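Long-range contact in methionine import ATP-binding protein metN 2 (Enterococcus faecalis, PDB 2QSW), which is probably the ATP-binding subunit of an ABC-type importer, represented here by its carboxy-terminal NIL domain, a small alpha-beta module of the ACT clan: residues Asn22-Arg27 with Thr94-Asn99. Numbering follows the deposited sequence.
Sequences NGKIVR and TEVIGN
Val26 against Val96 and Arg27 against Glu95 make an antiparallel strand pairing between strand 24-31 and the outermost strand 93-96, at one margin of the chain's sheet. The register is fixed by three backbone bonds: Ile97 N to Ile25 O (2.9 Å), Arg27 N to Glu95 O (2.9 Å) and Glu95 N to Arg27 O (3.1 Å). Arg27 and Glu95 are therefore the hydrogen-bonded pair, whereas Val26 and Val96 form the non-hydrogen-bonded pair, CA to CA 4.3 Å. The N-to-C directions of segments 24-27 and 94-96 lie 143° apart, well short of strictly antiparallel. On the valine face, Val26 CG1 meets Val96 CG2 at 3.8 Å, and both side chains pack on Ile84 of helix 77-89. Helices 39-47 and 77-89 together with the antiparallel strand order 2-3-1-4 give the ferredoxin-like layout of ACT-clan domains, with strand 24-31 interior and strand 93-96 at the edge. Beyond the last bridge, Ile97 CD1 presses on Ile25 CG2 at 3.4 Å, tighter than usual for two carbons; Met16 and Leu17 of helix 13-19 touch both isoleucines. On the Arg27 face, the arginine lies side by side with Glu95, guanidinium and carboxylate planes 27° apart. Glu95 CG, set between backbone N and carbonyl carbon (chi1 68°), sits over one guanidinium face. Arg27 NH2 comes closest to Glu95 CD and OE2, 3.1 Å from each, while its salt bridge to Glu95 OE1 is long at 3.6 Å. The arginine's stronger polar partner is Glu100 of the second subunit, hydrogen-bonded to NH2. Glu95 OE2 binds zinc with Glu100, and Glu95 and Glu100 of the second subunit likewise bind zinc, placing this edge at the dimer interface, where Thr94 N also donates to Asn99 OD1 of that subunit.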
ATOM      1  N   ASN A  22     -15.364  -6.625   0.204  1.00 21.09           N
ATOM      2  CA  ASN A  22     -14.437  -7.736   0.432  1.00 19.06           C
ATOM      3  C   ASN A  22     -13.087  -7.520  -0.248  1.00 17.11           C
ATOM      4  O   ASN A  22     -12.957  -6.659  -1.105  1.00 17.72           O
ATOM      5  CB  ASN A  22     -15.078  -8.992  -0.082  1.00 20.15           C
ATOM      6  CG  ASN A  22     -16.400  -9.291   0.626  1.00 22.45           C
ATOM      7  OD1 ASN A  22     -16.431  -9.447   1.839  1.00 29.52           O
ATOM      8  ND2 ASN A  22     -17.475  -9.352  -0.138  1.00 24.11           N
ATOM      9  N   GLY A  23     -12.086  -8.306   0.146  1.00 16.29           N
ATOM     10  CA  GLY A  23     -10.768  -8.170  -0.476  1.00 15.50           C
ATOM     11  C   GLY A  23     -10.161  -6.802  -0.223  1.00 15.49           C
ATOM     12  O   GLY A  23     -10.365  -6.187   0.852  1.00 16.20           O
ATOM     13  N   LYS A  24      -9.393  -6.309  -1.194  1.00 15.00           N
ATOM     14  CA  LYS A  24      -8.755  -4.994  -1.107  1.00 15.39           C
ATOM     15  C   LYS A  24      -9.010  -4.254  -2.385  1.00 14.60           C
ATOM     16  O   LYS A  24      -9.055  -4.886  -3.467  1.00 16.12           O
ATOM     17  CB  LYS A  24      -7.227  -5.144  -0.942  1.00 15.70           C
ATOM     18  CG  LYS A  24      -6.789  -5.811   0.344  1.00 20.36           C
ATOM     19  CD  LYS A  24      -7.217  -4.951   1.513  1.00 25.89           C
ATOM     20  CE  LYS A  24      -6.338  -5.046   2.707  1.00 28.44           C
ATOM     21  NZ  LYS A  24      -6.730  -3.960   3.674  1.00 25.51           N
ATOM     22  N   ILE A  25      -9.172  -2.941  -2.290  1.00 14.05           N
ATOM     23  CA  ILE A  25      -9.312  -2.089  -3.461  1.00 14.11           C
ATOM     24  C   ILE A  25      -8.018  -1.308  -3.647  1.00 12.52           C
ATOM     25  O   ILE A  25      -7.541  -0.668  -2.715  1.00 12.15           O
ATOM     26  CB  ILE A  25     -10.511  -1.171  -3.383  1.00 15.40           C
ATOM     27  CG1 ILE A  25     -11.787  -2.017  -3.181  1.00 16.91           C
ATOM     28  CG2 ILE A  25     -10.561  -0.350  -4.647  1.00 15.01           C
ATOM     29  CD1 ILE A  25     -12.991  -1.200  -2.895  1.00 17.96           C
ATOM     30  N   VAL A  26      -7.465  -1.390  -4.844  1.00 12.82           N
ATOM     31  CA  VAL A  26      -6.171  -0.802  -5.148  1.00 13.30           C
ATOM     32  C   VAL A  26      -6.276   0.104  -6.355  1.00 13.50           C
ATOM     33  O   VAL A  26      -7.074  -0.161  -7.272  1.00 13.92           O
ATOM     34  CB  VAL A  26      -5.050  -1.858  -5.371  1.00 13.65           C
ATOM     35  CG1 VAL A  26      -4.641  -2.557  -4.067  1.00 15.22           C
ATOM     36  CG2 VAL A  26      -5.448  -2.905  -6.400  1.00 14.67           C
ATOM     37  N   ARG A  27      -5.464   1.142  -6.365  1.00 13.25           N
ATOM     38  CA  ARG A  27      -5.316   2.022  -7.512  1.00 14.55           C
ATOM     39  C   ARG A  27      -3.998   1.688  -8.182  1.00 13.51           C
ATOM     40  O   ARG A  27      -2.972   1.670  -7.523  1.00 13.64           O
ATOM     41  CB  ARG A  27      -5.352   3.481  -7.083  1.00 14.65           C
ATOM     42  CG  ARG A  27      -5.184   4.483  -8.224  1.00 16.61           C
ATOM     43  CD  ARG A  27      -4.998   5.888  -7.685  1.00 22.08           C
ATOM     44  NE  ARG A  27      -3.671   5.960  -7.060  1.00 27.45           N
ATOM     45  CZ  ARG A  27      -3.339   6.645  -5.959  1.00 31.25           C
ATOM     46  NH1 ARG A  27      -4.202   7.413  -5.297  1.00 33.06           N
ATOM     47  NH2 ARG A  27      -2.082   6.577  -5.531  1.00 31.61           N
ATOM     48  N   THR A  94       1.086   0.963  -7.295  1.00 13.43           N
ATOM     49  CA  THR A  94      -0.146   0.408  -6.772  1.00 14.03           C
ATOM     50  C   THR A  94      -0.258   0.786  -5.312  1.00 14.42           C
ATOM     51  O   THR A  94       0.701   0.678  -4.555  1.00 15.09           O
ATOM     52  CB  THR A  94      -0.146  -1.119  -6.948  1.00 13.77           C
ATOM     53  OG1 THR A  94       0.045  -1.462  -8.336  1.00 13.72           O
ATOM     54  CG2 THR A  94      -1.474  -1.729  -6.472  1.00 13.40           C
ATOM     55  N   GLU A  95      -1.435   1.220  -4.924  1.00 15.01           N
ATOM     56  CA  GLU A  95      -1.707   1.393  -3.518  1.00 17.78           C
ATOM     57  C   GLU A  95      -3.142   1.124  -3.112  1.00 16.37           C
ATOM     58  O   GLU A  95      -4.073   1.335  -3.867  1.00 15.44           O
ATOM     59  CB  GLU A  95      -1.252   2.723  -3.053  1.00 19.61           C
ATOM     60  CG  GLU A  95      -1.983   3.870  -3.573  1.00 19.34           C
ATOM     61  CD  GLU A  95      -1.552   5.191  -2.831  1.00 23.60           C
ATOM     62  OE1 GLU A  95      -0.347   5.375  -2.583  1.00 26.93           O
ATOM     63  OE2 GLU A  95      -2.403   6.047  -2.471  1.00 27.91           O
ATOM     64  N   VAL A  96      -3.268   0.617  -1.889  1.00 14.53           N
ATOM     65  CA  VAL A  96      -4.544   0.252  -1.319  1.00 13.99           C
ATOM     66  C   VAL A  96      -5.241   1.542  -0.923  1.00 14.20           C
ATOM     67  O   VAL A  96      -4.743   2.298  -0.100  1.00 14.55           O
ATOM     68  CB  VAL A  96      -4.353  -0.667  -0.065  1.00 14.23           C
ATOM     69  CG1 VAL A  96      -5.687  -0.932   0.590  1.00 14.61           C
ATOM     70  CG2 VAL A  96      -3.678  -1.956  -0.470  1.00 16.31           C
ATOM     71  N   ILE A  97      -6.443   1.744  -1.439  1.00 13.48           N
ATOM     72  CA  ILE A  97      -7.196   2.966  -1.169  1.00 15.42           C
ATOM     73  C   ILE A  97      -7.660   2.999   0.298  1.00 15.35           C
ATOM     74  O   ILE A  97      -7.700   1.973   0.959  1.00 15.57           O
ATOM     75  CB  ILE A  97      -8.404   3.145  -2.139  1.00 16.24           C
ATOM     76  CG1 ILE A  97      -9.466   2.097  -1.890  1.00 16.77           C
ATOM     77  CG2 ILE A  97      -7.912   3.171  -3.600  1.00 16.48           C
ATOM     78  CD1 ILE A  97     -10.839   2.380  -2.582  1.00 18.04           C
ATOM     79  N   GLY A  98      -8.041   4.176   0.788  1.00 16.24           N
ATOM     80  CA  GLY A  98      -8.529   4.296   2.179  1.00 15.95           C
ATOM     81  C   GLY A  98      -7.461   4.431   3.251  1.00 16.64           C
ATOM     82  O   GLY A  98      -7.757   4.280   4.460  1.00 17.50           O
ATOM     83  N   ASN A  99      -6.236   4.678   2.807  1.00 16.55           N
ATOM     84  CA  ASN A  99      -5.117   4.869   3.751  1.00 17.31           C
ATOM     85  C   ASN A  99      -4.554   6.269   3.776  1.00 19.86           C
ATOM     86  O   ASN A  99      -3.448   6.480   4.303  1.00 21.26           O
ATOM     87  CB  ASN A  99      -4.028   3.817   3.508  1.00 16.54           C
ATOM     88  CG  ASN A  99      -4.482   2.431   3.914  1.00 16.05           C
ATOM     89  OD1 ASN A  99      -4.516   2.085   5.098  1.00 14.61           O
ATOM     90  ND2 ASN A  99      -4.933   1.649   2.939  1.00 15.35           N
TER
HETATM   91  O   HOH W   1      -6.662  -0.990   3.801  1.00 19.60           O